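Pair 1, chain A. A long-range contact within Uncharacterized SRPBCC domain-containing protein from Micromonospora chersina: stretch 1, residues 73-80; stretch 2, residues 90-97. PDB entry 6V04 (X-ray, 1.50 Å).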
# COMPACT_ATOMS: atom_id res chain seq x y z
N PRO A 73 7.60 2.79 26.45
CA PRO A 73 6.67 1.77 26.95
C PRO A 73 5.38 2.31 27.54
O PRO A 73 5.38 3.23 28.36
CB PRO A 73 7.52 1.03 27.99
CG PRO A 73 8.90 1.13 27.44
CD PRO A 73 8.99 2.51 26.85
N ARG A 74 4.27 1.70 27.12
CA ARG A 74 2.92 2.03 27.58
C ARG A 74 2.55 3.49 27.30
O ARG A 74 1.67 4.06 27.95
CB ARG A 74 2.75 1.69 29.06
CG ARG A 74 2.90 0.20 29.34
CD ARG A 74 2.95 -0.11 30.82
NE ARG A 74 4.09 0.54 31.47
CZ ARG A 74 5.35 0.09 31.40
NH1 ARG A 74 5.63 -1.01 30.71
NH2 ARG A 74 6.32 0.75 32.02
N ASP A 75 3.20 4.09 26.30
CA ASP A 75 2.99 5.49 25.97
C ASP A 75 2.85 5.68 24.47
O ASP A 75 1.76 6.00 23.98
CB ASP A 75 4.14 6.32 26.55
CG ASP A 75 3.98 7.80 26.29
OD1 ASP A 75 3.10 8.20 25.51
OD2 ASP A 75 4.76 8.57 26.88
N ARG A 76 3.93 5.50 23.71
CA ARG A 76 3.78 5.76 22.28
C ARG A 76 4.91 5.12 21.47
O ARG A 76 5.97 4.77 21.99
CB ARG A 76 3.73 7.25 21.99
CG ARG A 76 5.06 7.93 22.13
CD ARG A 76 4.86 9.44 22.20
NE ARG A 76 4.20 9.80 23.44
CZ ARG A 76 3.73 11.01 23.71
NH1 ARG A 76 3.83 11.98 22.81
NH2 ARG A 76 3.14 11.25 24.87
N LEU A 77 4.61 4.94 20.19
CA LEU A 77 5.55 4.52 19.17
C LEU A 77 5.63 5.63 18.13
O LEU A 77 4.59 6.06 17.63
CB LEU A 77 5.10 3.22 18.50
CG LEU A 77 4.97 2.00 19.40
CD1 LEU A 77 4.09 0.96 18.74
CD2 LEU A 77 6.34 1.43 19.67
N LEU A 78 6.83 6.08 17.81
CA LEU A 78 7.06 7.07 16.77
C LEU A 78 8.00 6.48 15.74
O LEU A 78 9.11 6.07 16.08
CB LEU A 78 7.65 8.35 17.35
CG LEU A 78 6.80 8.94 18.47
CD1 LEU A 78 7.51 10.14 19.08
CD2 LEU A 78 5.45 9.35 17.95
N PHE A 79 7.56 6.47 14.48
CA PHE A 79 8.34 5.85 13.42
C PHE A 79 8.01 6.49 12.09
O PHE A 79 7.05 7.24 11.94
CB PHE A 79 8.10 4.32 13.39
CG PHE A 79 6.65 3.91 13.29
CD1 PHE A 79 5.88 3.75 14.44
CD2 PHE A 79 6.07 3.63 12.07
CE1 PHE A 79 4.56 3.35 14.35
CE2 PHE A 79 4.74 3.23 11.99
CZ PHE A 79 3.99 3.09 13.13
N ARG A 80 8.87 6.20 11.11
CA ARG A 80 8.71 6.64 9.74
C ARG A 80 8.60 5.41 8.86
O ARG A 80 9.22 4.37 9.14
CB ARG A 80 9.91 7.49 9.32
CG ARG A 80 9.94 8.83 10.03
CD ARG A 80 11.30 9.47 9.92
NE ARG A 80 12.29 8.80 10.77
CZ ARG A 80 13.34 8.11 10.34
NH1 ARG A 80 13.59 7.97 9.04
NH2 ARG A 80 14.17 7.57 11.22
N CYS A 90 6.51 8.74 5.43
CA CYS A 90 5.44 9.23 6.30
C CYS A 90 5.90 9.18 7.74
O CYS A 90 6.59 8.25 8.15
CB CYS A 90 4.18 8.39 6.16
SG CYS A 90 3.63 8.24 4.48
N GLN A 91 5.53 10.21 8.50
CA GLN A 91 5.74 10.26 9.94
C GLN A 91 4.51 9.69 10.63
O GLN A 91 3.42 10.26 10.49
CB GLN A 91 5.96 11.70 10.39
CG GLN A 91 7.37 12.23 10.17
CD GLN A 91 8.35 11.97 11.33
OE1 GLN A 91 9.53 12.28 11.21
NE2 GLN A 91 7.87 11.40 12.44
N VAL A 92 4.68 8.59 11.37
CA VAL A 92 3.57 7.89 11.99
C VAL A 92 3.75 7.90 13.50
O VAL A 92 4.87 7.70 14.00
CB VAL A 92 3.42 6.45 11.45
CG1 VAL A 92 2.20 5.76 12.04
CG2 VAL A 92 3.31 6.47 9.91
N GLY A 93 2.67 8.15 14.22
CA GLY A 93 2.70 8.04 15.67
C GLY A 93 1.52 7.23 16.19
O GLY A 93 0.40 7.41 15.71
N TRP A 94 1.78 6.31 17.12
CA TRP A 94 0.74 5.57 17.82
C TRP A 94 0.87 5.94 19.29
O TRP A 94 1.88 5.62 19.92
CB TRP A 94 0.89 4.06 17.65
CG TRP A 94 0.67 3.52 16.28
CD1 TRP A 94 0.29 4.19 15.16
CD2 TRP A 94 0.83 2.15 15.89
NE1 TRP A 94 0.19 3.31 14.09
CE2 TRP A 94 0.53 2.06 14.52
CE3 TRP A 94 1.20 0.98 16.58
CZ2 TRP A 94 0.59 0.86 13.82
CZ3 TRP A 94 1.26 -0.21 15.88
CH2 TRP A 94 0.95 -0.26 14.52
N THR A 95 -0.13 6.64 19.83
CA THR A 95 -0.05 7.19 21.18
C THR A 95 -1.21 6.67 22.02
O THR A 95 -2.36 6.73 21.58
CB THR A 95 -0.05 8.72 21.14
OG1 THR A 95 0.97 9.16 20.23
CG2 THR A 95 0.18 9.32 22.53
N LEU A 96 -0.89 6.16 23.20
CA LEU A 96 -1.89 5.62 24.12
C LEU A 96 -2.16 6.61 25.24
O LEU A 96 -1.22 7.12 25.86
CB LEU A 96 -1.43 4.31 24.74
CG LEU A 96 -1.24 3.15 23.77
CD1 LEU A 96 -0.95 1.90 24.56
CD2 LEU A 96 -2.46 2.98 22.88
N THR A 97 -3.44 6.83 25.52
CA THR A 97 -3.85 7.59 26.69
C THR A 97 -4.84 6.76 27.48
O THR A 97 -5.83 6.26 26.93
CB THR A 97 -4.46 8.93 26.29
OG1 THR A 97 -5.61 8.73 25.47
CG2 THR A 97 -3.44 9.75 25.50
O HOH W 1 0.59 8.92 26.05

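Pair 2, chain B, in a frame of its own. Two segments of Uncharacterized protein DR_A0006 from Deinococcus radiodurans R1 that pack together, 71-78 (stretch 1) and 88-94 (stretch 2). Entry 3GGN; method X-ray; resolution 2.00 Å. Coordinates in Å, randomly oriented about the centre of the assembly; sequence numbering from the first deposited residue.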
# COMPACT_ATOMS: atom_id res chain seq x y z
N PRO B 71 14.34 -12.45 15.89
CA PRO B 71 13.23 -11.59 16.30
C PRO B 71 13.62 -10.14 16.57
O PRO B 71 14.52 -9.87 17.36
CB PRO B 71 12.69 -12.29 17.54
CG PRO B 71 12.90 -13.73 17.20
CD PRO B 71 14.30 -13.73 16.61
N GLY B 72 12.94 -9.23 15.88
CA GLY B 72 13.18 -7.81 16.05
C GLY B 72 14.54 -7.30 15.62
O GLY B 72 14.86 -6.14 15.88
N LYS B 73 15.33 -8.13 14.96
CA LYS B 73 16.67 -7.72 14.52
C LYS B 73 16.97 -7.91 13.04
O LYS B 73 17.46 -7.00 12.37
CB LYS B 73 17.75 -8.46 15.31
CG LYS B 73 18.03 -7.97 16.72
CD LYS B 73 19.23 -8.73 17.29
CE LYS B 73 19.71 -8.16 18.62
NZ LYS B 73 18.74 -8.37 19.72
N ARG B 74 16.71 -9.11 12.55
CA ARG B 74 17.01 -9.40 11.15
C ARG B 74 16.30 -10.61 10.59
O ARG B 74 15.98 -11.56 11.30
CB ARG B 74 18.51 -9.60 10.99
CG ARG B 74 19.03 -10.76 11.80
CD ARG B 74 20.08 -11.54 11.03
NE ARG B 74 21.24 -10.72 10.68
CZ ARG B 74 22.24 -11.14 9.93
NH1 ARG B 74 22.23 -12.38 9.43
NH2 ARG B 74 23.25 -10.33 9.65
N ILE B 75 16.08 -10.56 9.28
CA ILE B 75 15.45 -11.65 8.55
C ILE B 75 16.23 -11.74 7.25
O ILE B 75 16.43 -10.74 6.57
CB ILE B 75 13.98 -11.34 8.22
CG1 ILE B 75 13.21 -10.96 9.50
CG2 ILE B 75 13.35 -12.56 7.55
CD1 ILE B 75 11.75 -10.61 9.26
N ALA B 76 16.69 -12.94 6.91
CA ALA B 76 17.45 -13.15 5.67
C ALA B 76 16.93 -14.40 4.97
O ALA B 76 16.54 -15.37 5.63
CB ALA B 76 18.95 -13.30 5.98
N TRP B 77 16.94 -14.36 3.64
CA TRP B 77 16.46 -15.48 2.85
C TRP B 77 17.26 -15.66 1.56
O TRP B 77 17.94 -14.74 1.11
CB TRP B 77 14.99 -15.28 2.51
CG TRP B 77 14.73 -14.10 1.64
CD1 TRP B 77 14.69 -14.08 0.27
CD2 TRP B 77 14.45 -12.76 2.07
NE1 TRP B 77 14.40 -12.82 -0.18
CE2 TRP B 77 14.24 -11.99 0.91
CE3 TRP B 77 14.35 -12.14 3.33
CZ2 TRP B 77 13.95 -10.62 0.96
CZ3 TRP B 77 14.06 -10.78 3.38
CH2 TRP B 77 13.86 -10.04 2.20
N ARG B 78 17.17 -16.84 0.97
CA ARG B 78 17.87 -17.12 -0.27
C ARG B 78 17.21 -18.25 -1.04
O ARG B 78 16.67 -19.19 -0.46
CB ARG B 78 19.33 -17.48 0.00
CG ARG B 78 19.52 -18.82 0.68
CD ARG B 78 20.97 -19.00 1.12
NE ARG B 78 21.16 -20.24 1.86
CZ ARG B 78 22.22 -20.48 2.63
NH1 ARG B 78 23.17 -19.57 2.74
NH2 ARG B 78 22.32 -21.63 3.28
N SER B 88 18.32 -13.39 -3.18
CA SER B 88 18.51 -13.42 -1.75
C SER B 88 17.99 -12.09 -1.23
O SER B 88 17.73 -11.17 -2.01
CB SER B 88 19.99 -13.56 -1.41
OG SER B 88 20.70 -12.42 -1.86
N GLY B 89 17.85 -11.99 0.08
CA GLY B 89 17.37 -10.76 0.66
C GLY B 89 17.73 -10.70 2.12
O GLY B 89 17.98 -11.73 2.76
N GLU B 90 17.77 -9.49 2.65
CA GLU B 90 18.10 -9.30 4.05
C GLU B 90 17.50 -7.98 4.52
O GLU B 90 17.66 -6.95 3.87
CB GLU B 90 19.62 -9.26 4.23
CG GLU B 90 20.08 -9.23 5.68
CD GLU B 90 21.57 -9.02 5.82
OE1 GLU B 90 22.05 -9.01 6.98
OE2 GLU B 90 22.27 -8.85 4.80
N VAL B 91 16.77 -8.03 5.62
CA VAL B 91 16.19 -6.82 6.18
C VAL B 91 16.67 -6.73 7.61
O VAL B 91 16.51 -7.67 8.39
CB VAL B 91 14.65 -6.85 6.16
CG1 VAL B 91 14.11 -5.49 6.64
CG2 VAL B 91 14.14 -7.13 4.75
N LEU B 92 17.30 -5.61 7.95
CA LEU B 92 17.80 -5.39 9.31
C LEU B 92 16.92 -4.35 9.99
O LEU B 92 16.33 -3.50 9.33
CB LEU B 92 19.24 -4.89 9.27
CG LEU B 92 20.31 -5.78 8.63
CD1 LEU B 92 21.64 -5.04 8.63
CD2 LEU B 92 20.42 -7.09 9.39
N PHE B 93 16.84 -4.43 11.31
CA PHE B 93 16.07 -3.48 12.10
C PHE B 93 17.06 -2.97 13.12
O PHE B 93 17.31 -3.61 14.15
CB PHE B 93 14.89 -4.20 12.77
CG PHE B 93 13.93 -4.80 11.79
CD1 PHE B 93 13.01 -3.99 11.12
CD2 PHE B 93 13.98 -6.16 11.48
CE1 PHE B 93 12.16 -4.53 10.16
CE2 PHE B 93 13.13 -6.71 10.52
CZ PHE B 93 12.22 -5.89 9.86
N ARG B 94 17.64 -1.81 12.82
CA ARG B 94 18.67 -1.22 13.67
C ARG B 94 18.23 0.04 14.38
O ARG B 94 17.34 0.75 13.92
CB ARG B 94 19.90 -0.87 12.82
CG ARG B 94 20.20 -1.86 11.72
CD ARG B 94 21.45 -1.48 10.95
NE ARG B 94 21.40 -0.14 10.35
CZ ARG B 94 22.34 0.34 9.54
NH1 ARG B 94 23.40 -0.40 9.24
NH2 ARG B 94 22.25 1.56 9.04
O HOH W 2 14.97 -11.71 -2.83

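What geometry do the two contacts share? In each, two strands run antiparallel, with their axes 4.6 Å apart at closest approach and their directions at 175° in pair 1 and 178° in pair 2. Fourteen central residues superpose with an RMSD of 0.7 Å. Five backbone hydrogen bonds recur at matching positions. Leu77(A) exchanges two with Trp94(A), as Ile75(B) does with Val91(B); Phe79(A) exchanges two with Val92(A), as Trp77(B) does with Gly89(B). The fifth bond lies where stretch 1 is still loop: Leu96(A) N donates to Asp75(A) O at 2.8 Å, and Phe93(B) N donates to Lys73(B) O at 2.8 Å. Between these links, CA-H...O contacts accompany the close approach of the strands, such as Gly93(A) CA to Leu77(A) O at 3.4 Å and Glu90(B) CA to Ile75(B) O at 3.3 Å.

How does each pair place a large aromatic ring across the neighbouring strand? Phe79(A) and Trp77(B) coincide, both with chi1 in the p well, and the ends of both side chains come nearer the other stretch. What lies beneath differs. In pair 1 Val92(A) sits over the phenyl face, its CB 3.9 Å from the centroid of the Phe79(A) ring. In pair 2 the matching residue is Gly89(B), whose CA lies 3.6 Å from the centroid of the Trp77(B) six-membered ring. An ideal CB on Gly89(B) would fall 2.0 Å from Trp77(B) CZ2, a clash, so the indole occupies the space that a side chain there would need.

What fills the rest of this face? Pair 1 adds a second aromatic: the edge of Phe79(A) points toward the face of Trp94(A), with ring planes at 85°, and Leu77(A) CD1 packs 3.6 Å from Trp94(A) CE3. At the position of Trp94(A), pair 2 has the smaller Val91(B), whose CG2 meets Trp77(B) CH2 at 3.9 Å, near the plane of the indole. Bulk is thus distributed differently: phenylalanine, valine and tryptophan in pair 1 correspond to tryptophan, glycine and valine in pair 2. Farther along, Leu96(A) matches Phe93(B), whose CE2 lies 4.3 Å from Ile75(B) CD1.

How do the polar arrangements differ? Arg76(A) and Arg74(B) match in their backbones, but their charges are met differently. Within its own stretch, Arg76(A) NE forms a salt bridge with Asp75(A) OD1 at 2.8 Å, while Thr95(A) CG2 lies over one guanidinium face. Arg74(B) instead reaches across the strands: its NH2 is 3.2 Å from Glu90(B) OE1, a salt bridge of charges alone, because the oxygen lies well out of the guanidinium plane. Glu90(B) coincides with Gly93(A), which cannot supply such a partner; there, Leu78(A) CD2 approaches Gly93(A) CA to 3.8 Å. A water in pair 1 donates to both Asp75(A) OD1 and Leu96(A) O, adding a bridge between the stretches. Pair 2 also has a bridging water, in another place: it accepts from Trp77(B) NE1 at 2.9 Å and donates a weak hydrogen bond to Ser88(B) O at 2.9 Å.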